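Local coordinates for phenylacetic acid degradation protein PaaI (Thermus thermophilus HB8, PDB 1WLU) that probably hydrolyses acyl-CoA thioesters in phenylacetic acid degradation, as a hot dog fold thioesterase of the PaaI family that binds coenzyme A, at residues A45-A50 against Y96-V101; E20-G25 against R79-A84. All blocks are in the same frame, centred on the assembly; numbering follows the deposited sequence.

Interaction 1 of 2, residues A45-A50 against Y96-V101; sequences ALADSA and YRVEVV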
loop_
_atom_site.group_PDB
_atom_site.type_symbol
_atom_site.label_atom_id
_atom_site.label_comp_id
_atom_site.label_asym_id
_atom_site.label_seq_id
_atom_site.Cartn_x
_atom_site.Cartn_y
_atom_site.Cartn_z
ATOM N N ALA A 45 2.965 15.247 -1.424
ATOM C CA ALA A 45 4.238 15.937 -1.235
ATOM C C ALA A 45 4.351 16.456 0.195
ATOM O O ALA A 45 5.422 16.407 0.802
ATOM C CB ALA A 45 4.362 17.089 -2.224
ATOM N N LEU A 46 3.241 16.957 0.724
ATOM C CA LEU A 46 3.207 17.469 2.088
ATOM C C LEU A 46 3.519 16.344 3.073
ATOM O O LEU A 46 4.391 16.478 3.932
ATOM C CB LEU A 46 1.825 18.052 2.389
ATOM C CG LEU A 46 1.602 18.605 3.796
ATOM C CD1 LEU A 46 2.394 19.895 3.971
ATOM C CD2 LEU A 46 0.121 18.868 4.006
ATOM N N ALA A 47 2.808 15.228 2.942
ATOM C CA ALA A 47 3.018 14.091 3.832
ATOM C C ALA A 47 4.420 13.520 3.676
ATOM O O ALA A 47 5.087 13.212 4.665
ATOM C CB ALA A 47 1.979 13.012 3.548
ATOM N N ASP A 48 4.863 13.384 2.431
ATOM C CA ASP A 48 6.182 12.845 2.138
ATOM C C ASP A 48 7.285 13.707 2.738
ATOM O O ASP A 48 8.316 13.192 3.171
ATOM C CB ASP A 48 6.378 12.743 0.625
ATOM C CG ASP A 48 7.661 12.044 0.256
ATOM O OD1 ASP A 48 7.786 10.843 0.566
ATOM O OD2 ASP A 48 8.547 12.690 -0.336
ATOM N N SER A 49 7.071 15.018 2.760
ATOM C CA SER A 49 8.065 15.927 3.322
ATOM C C SER A 49 8.205 15.714 4.831
ATOM O O SER A 49 9.318 15.706 5.356
ATOM C CB SER A 49 7.692 17.379 3.016
ATOM O OG SER A 49 7.749 17.629 1.620
ATOM N N ALA A 50 7.082 15.542 5.525
ATOM C CA ALA A 50 7.120 15.302 6.966
ATOM C C ALA A 50 7.781 13.943 7.216
ATOM O O ALA A 50 8.566 13.781 8.149
ATOM C CB ALA A 50 5.709 15.321 7.535
ATOM N N TYR A 96 6.916 4.976 9.250
ATOM C CA TYR A 96 6.265 6.136 9.843
ATOM C C TYR A 96 4.823 6.286 9.400
ATOM O O TYR A 96 4.461 5.903 8.286
ATOM C CB TYR A 96 7.023 7.415 9.457
ATOM C CG TYR A 96 8.457 7.415 9.913
ATOM C CD1 TYR A 96 9.416 6.637 9.263
ATOM C CD2 TYR A 96 8.832 8.090 11.073
ATOM C CE1 TYR A 96 10.707 6.518 9.767
ATOM C CE2 TYR A 96 10.120 7.978 11.586
ATOM C CZ TYR A 96 11.047 7.185 10.932
ATOM O OH TYR A 96 12.299 7.009 11.473
ATOM N N ARG A 97 4.007 6.841 10.289
ATOM C CA ARG A 97 2.610 7.121 9.994
ATOM C C ARG A 97 2.512 8.637 9.920
ATOM O O ARG A 97 3.019 9.340 10.796
ATOM C CB ARG A 97 1.681 6.615 11.101
ATOM C CG ARG A 97 0.313 7.302 11.067
ATOM C CD ARG A 97 -0.719 6.656 11.975
ATOM N NE ARG A 97 -0.255 6.495 13.348
ATOM C CZ ARG A 97 0.209 5.355 13.852
ATOM N NH1 ARG A 97 0.271 4.265 13.095
ATOM N NH2 ARG A 97 0.609 5.304 15.115
ATOM N N VAL A 98 1.871 9.139 8.873
ATOM C CA VAL A 98 1.718 10.574 8.713
ATOM C C VAL A 98 0.253 10.938 8.533
ATOM O O VAL A 98 -0.379 10.558 7.545
ATOM C CB VAL A 98 2.517 11.097 7.497
ATOM C CG1 VAL A 98 2.430 12.617 7.435
ATOM C CG2 VAL A 98 3.974 10.661 7.599
ATOM N N GLU A 99 -0.290 11.661 9.503
ATOM C CA GLU A 99 -1.675 12.093 9.435
ATOM C C GLU A 99 -1.742 13.466 8.780
ATOM O O GLU A 99 -1.025 14.387 9.176
ATOM C CB GLU A 99 -2.282 12.153 10.838
ATOM C CG GLU A 99 -2.624 10.785 11.411
ATOM C CD GLU A 99 -3.179 10.859 12.819
ATOM O OE1 GLU A 99 -3.724 11.920 13.189
ATOM O OE2 GLU A 99 -3.081 9.849 13.548
ATOM N N VAL A 100 -2.583 13.590 7.760
ATOM C CA VAL A 100 -2.759 14.858 7.058
ATOM C C VAL A 100 -4.052 15.443 7.612
ATOM O O VAL A 100 -5.132 14.868 7.445
ATOM C CB VAL A 100 -2.851 14.641 5.535
ATOM C CG1 VAL A 100 -2.997 15.975 4.821
ATOM C CG2 VAL A 100 -1.593 13.927 5.048
ATOM N N VAL A 101 -3.923 16.586 8.276
ATOM C CA VAL A 101 -5.043 17.234 8.941
ATOM C C VAL A 101 -5.309 18.667 8.500
ATOM O O VAL A 101 -4.383 19.431 8.235
ATOM C CB VAL A 101 -4.796 17.237 10.472
ATOM C CG1 VAL A 101 -5.979 17.845 11.203
ATOM C CG2 VAL A 101 -4.527 15.818 10.956
#
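Val98 and Val100 share one rotamer, CG1 anti to the backbone N (chi1 near 180°); this turns Val98 CG1 to Ala47 and Ala50 of the helix, and leaves Val100 CG2, anti to the carbonyl carbon, to meet Ala47. The CB of Ala47 thus touches two valine methyls, Val98 CG1 at 3.9 Å and Val100 CG2 at 4.0 Å. One turn on, Ala50 CB reaches the same methyl, Val98 CG1, at 4.3 Å, while the Ala47 carbonyl oxygen also rests against both methyls of Val98. Leu46 does not leave the helix straight at the strand, yet its tip makes contact, CD2 lying 4.3 Å from Val100 CG1. This is the hot dog arrangement, a long helix wrapped by a curved antiparallel sheet, here with segments 45-50 and 96-101 at 139° between their N-to-C directions. The small alanines are consistent with the 8.6 Å closest approach of the segment axes. On another flank of the helix, Ser49 OG donates to Ala45 O and also bonds His39 of a second subunit. Phe110 of strand 105-116 packs against both Ala47 and Val98. With no hydrogen bond between the two segments, the fit rests on methyl packing in a fully buried core.

Interaction 2 of 2, residues E20-G25 against R79-A84; sequences EAVVAG and RVEARA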
loop_
_atom_site.group_PDB
_atom_site.type_symbol
_atom_site.label_atom_id
_atom_site.label_comp_id
_atom_site.label_asym_id
_atom_site.label_seq_id
_atom_site.Cartn_x
_atom_site.Cartn_y
_atom_site.Cartn_z
ATOM N N GLU A 20 10.179 12.339 14.608
ATOM C CA GLU A 20 8.909 12.978 14.290
ATOM C C GLU A 20 9.046 14.349 13.641
ATOM O O GLU A 20 10.067 15.024 13.790
ATOM C CB GLU A 20 8.048 13.080 15.555
ATOM C CG GLU A 20 8.599 13.984 16.642
ATOM C CD GLU A 20 7.794 13.883 17.924
ATOM O OE1 GLU A 20 8.057 12.961 18.724
ATOM O OE2 GLU A 20 6.886 14.712 18.122
ATOM N N ALA A 21 8.011 14.757 12.916
ATOM C CA ALA A 21 8.018 16.048 12.247
ATOM C C ALA A 21 6.621 16.461 11.824
ATOM O O ALA A 21 5.762 15.616 11.574
ATOM C CB ALA A 21 8.925 15.999 11.027
ATOM N N VAL A 22 6.396 17.767 11.768
ATOM C CA VAL A 22 5.125 18.314 11.318
ATOM C C VAL A 22 5.461 19.350 10.256
ATOM O O VAL A 22 6.287 20.240 10.483
ATOM C CB VAL A 22 4.336 19.008 12.452
ATOM C CG1 VAL A 22 3.061 19.630 11.883
ATOM C CG2 VAL A 22 3.988 18.008 13.545
ATOM N N VAL A 23 4.842 19.210 9.089
ATOM C CA VAL A 23 5.044 20.124 7.972
ATOM C C VAL A 23 3.684 20.705 7.628
ATOM O O VAL A 23 2.684 19.986 7.612
ATOM C CB VAL A 23 5.631 19.392 6.745
ATOM C CG1 VAL A 23 5.678 20.325 5.541
ATOM C CG2 VAL A 23 7.031 18.889 7.070
ATOM N N ALA A 24 3.641 22.005 7.362
ATOM C CA ALA A 24 2.383 22.664 7.048
ATOM C C ALA A 24 2.444 23.452 5.755
ATOM O O ALA A 24 3.515 23.852 5.297
ATOM C CB ALA A 24 1.986 23.589 8.192
ATOM N N GLY A 25 1.276 23.675 5.171
ATOM C CA GLY A 25 1.203 24.434 3.942
ATOM C C GLY A 25 -0.213 24.913 3.714
ATOM O O GLY A 25 -1.117 24.602 4.487
ATOM N N ARG A 79 -5.758 25.338 4.987
ATOM C CA ARG A 79 -4.507 25.216 5.726
ATOM C C ARG A 79 -4.418 23.740 6.082
ATOM O O ARG A 79 -5.345 23.182 6.673
ATOM C CB ARG A 79 -4.552 26.056 7.005
ATOM C CG ARG A 79 -4.503 27.562 6.784
ATOM C CD ARG A 79 -3.124 28.006 6.318
ATOM N NE ARG A 79 -2.986 29.460 6.321
ATOM C CZ ARG A 79 -1.861 30.106 6.030
ATOM N NH1 ARG A 79 -0.767 29.429 5.709
ATOM N NH2 ARG A 79 -1.829 31.433 6.060
ATOM N N VAL A 80 -3.310 23.105 5.726
ATOM C CA VAL A 80 -3.150 21.684 5.991
ATOM C C VAL A 80 -1.807 21.368 6.641
ATOM O O VAL A 80 -0.815 22.061 6.415
ATOM C CB VAL A 80 -3.311 20.890 4.670
ATOM C CG1 VAL A 80 -2.247 21.320 3.679
ATOM C CG2 VAL A 80 -3.253 19.396 4.934
ATOM N N GLU A 81 -1.795 20.319 7.458
ATOM C CA GLU A 81 -0.597 19.876 8.163
ATOM C C GLU A 81 -0.398 18.378 7.990
ATOM O O GLU A 81 -1.364 17.629 7.850
ATOM C CB GLU A 81 -0.725 20.148 9.665
ATOM C CG GLU A 81 -0.517 21.576 10.106
ATOM C CD GLU A 81 -0.817 21.751 11.584
ATOM O OE1 GLU A 81 -0.716 20.754 12.336
ATOM O OE2 GLU A 81 -1.148 22.882 11.995
ATOM N N ALA A 82 0.860 17.951 8.004
ATOM C CA ALA A 82 1.199 16.535 7.914
ATOM C C ALA A 82 2.016 16.239 9.168
ATOM O O ALA A 82 3.092 16.810 9.372
ATOM C CB ALA A 82 2.012 16.253 6.665
ATOM N N ARG A 83 1.482 15.364 10.014
ATOM C CA ARG A 83 2.118 14.997 11.275
ATOM C C ARG A 83 2.700 13.595 11.199
ATOM O O ARG A 83 1.960 12.609 11.168
ATOM C CB ARG A 83 1.084 15.080 12.398
ATOM C CG ARG A 83 0.374 16.423 12.444
ATOM C CD ARG A 83 -0.869 16.373 13.303
ATOM N NE ARG A 83 -1.543 17.668 13.339
ATOM C CZ ARG A 83 -2.690 17.892 13.970
ATOM N NH1 ARG A 83 -3.292 16.905 14.618
ATOM N NH2 ARG A 83 -3.227 19.105 13.962
ATOM N N ALA A 84 4.027 13.510 11.180
ATOM C CA ALA A 84 4.718 12.231 11.082
ATOM C C ALA A 84 5.209 11.711 12.424
ATOM O O ALA A 84 5.830 12.443 13.195
ATOM C CB ALA A 84 5.894 12.355 10.114
#
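Ala21 pairs with Ala84, Val23 with Ala82 and Gly25 with Val80 as the hydrogen-bonded pairs of an antiparallel ladder within the hot dog sheet. Six backbone bonds join the strands, two at each pair. Val22 with Arg83 and Ala24 with Glu81 are the non-hydrogen-bonded pairs between them, and their side chains occupy the face turned from the helix. There Val22 holds CG1 anti to its backbone N (chi1 176°); Val22 CG2, beside that N, lies 4.1 Å from Arg83 CG, the two side chains pointing the same way. Val22 CG1 instead comes to 4.0 Å from Glu81 OE1, the valine and glutamate side chains crossing obliquely. Glu81 carries its CG beside the backbone N, where Glu81 CG packs on Ala24 CB at 3.7 Å. The Glu81 carboxylate then meets the edge of the Arg83 guanidinium in plane: Glu81 OE1 accepts weak bonds from Arg83 NE at 3.3 Å and Arg83 NH2 at 3.4 Å, a salt bridge between alternate residues of one strand. Arg79, at the strand's start, has its salt-bridge partner in Glu26. Ala21, Val23, Val80, Ala82 and Ala84 form the inner face; Val23, Val80 and Ala82 touch Leu46 of helix 40-56. Val80 takes the less common valine rotamer, with CG1 between the backbone N and the carbonyl carbon (chi1 61°). This brings Val80 CG1 over the glycine backbone opposite, 3.6 Å from Gly25 O.

From the N terminus, strand 20-26 comes first, then helix 40-56, strand 79-89 and strand 93-102, so the two contacts cross: their segments alternate along the chain. Interaction 2 closes a long loop that contains the helix, whereas interaction 1 brings the helix back onto a strand that follows that loop. Together they hold the helix against the inner face of the sheet, as in the hot dog fold. A probable hydrogen bond from Val101 N to Glu81 O, 2.8 Å, joins the neighbouring strands 79-89 and 93-102. On the inner side Leu46 CD2 lies 3.4 Å from Val80 CG1, and Val80 also packs against Val100, so that it touches both sides of interaction 1.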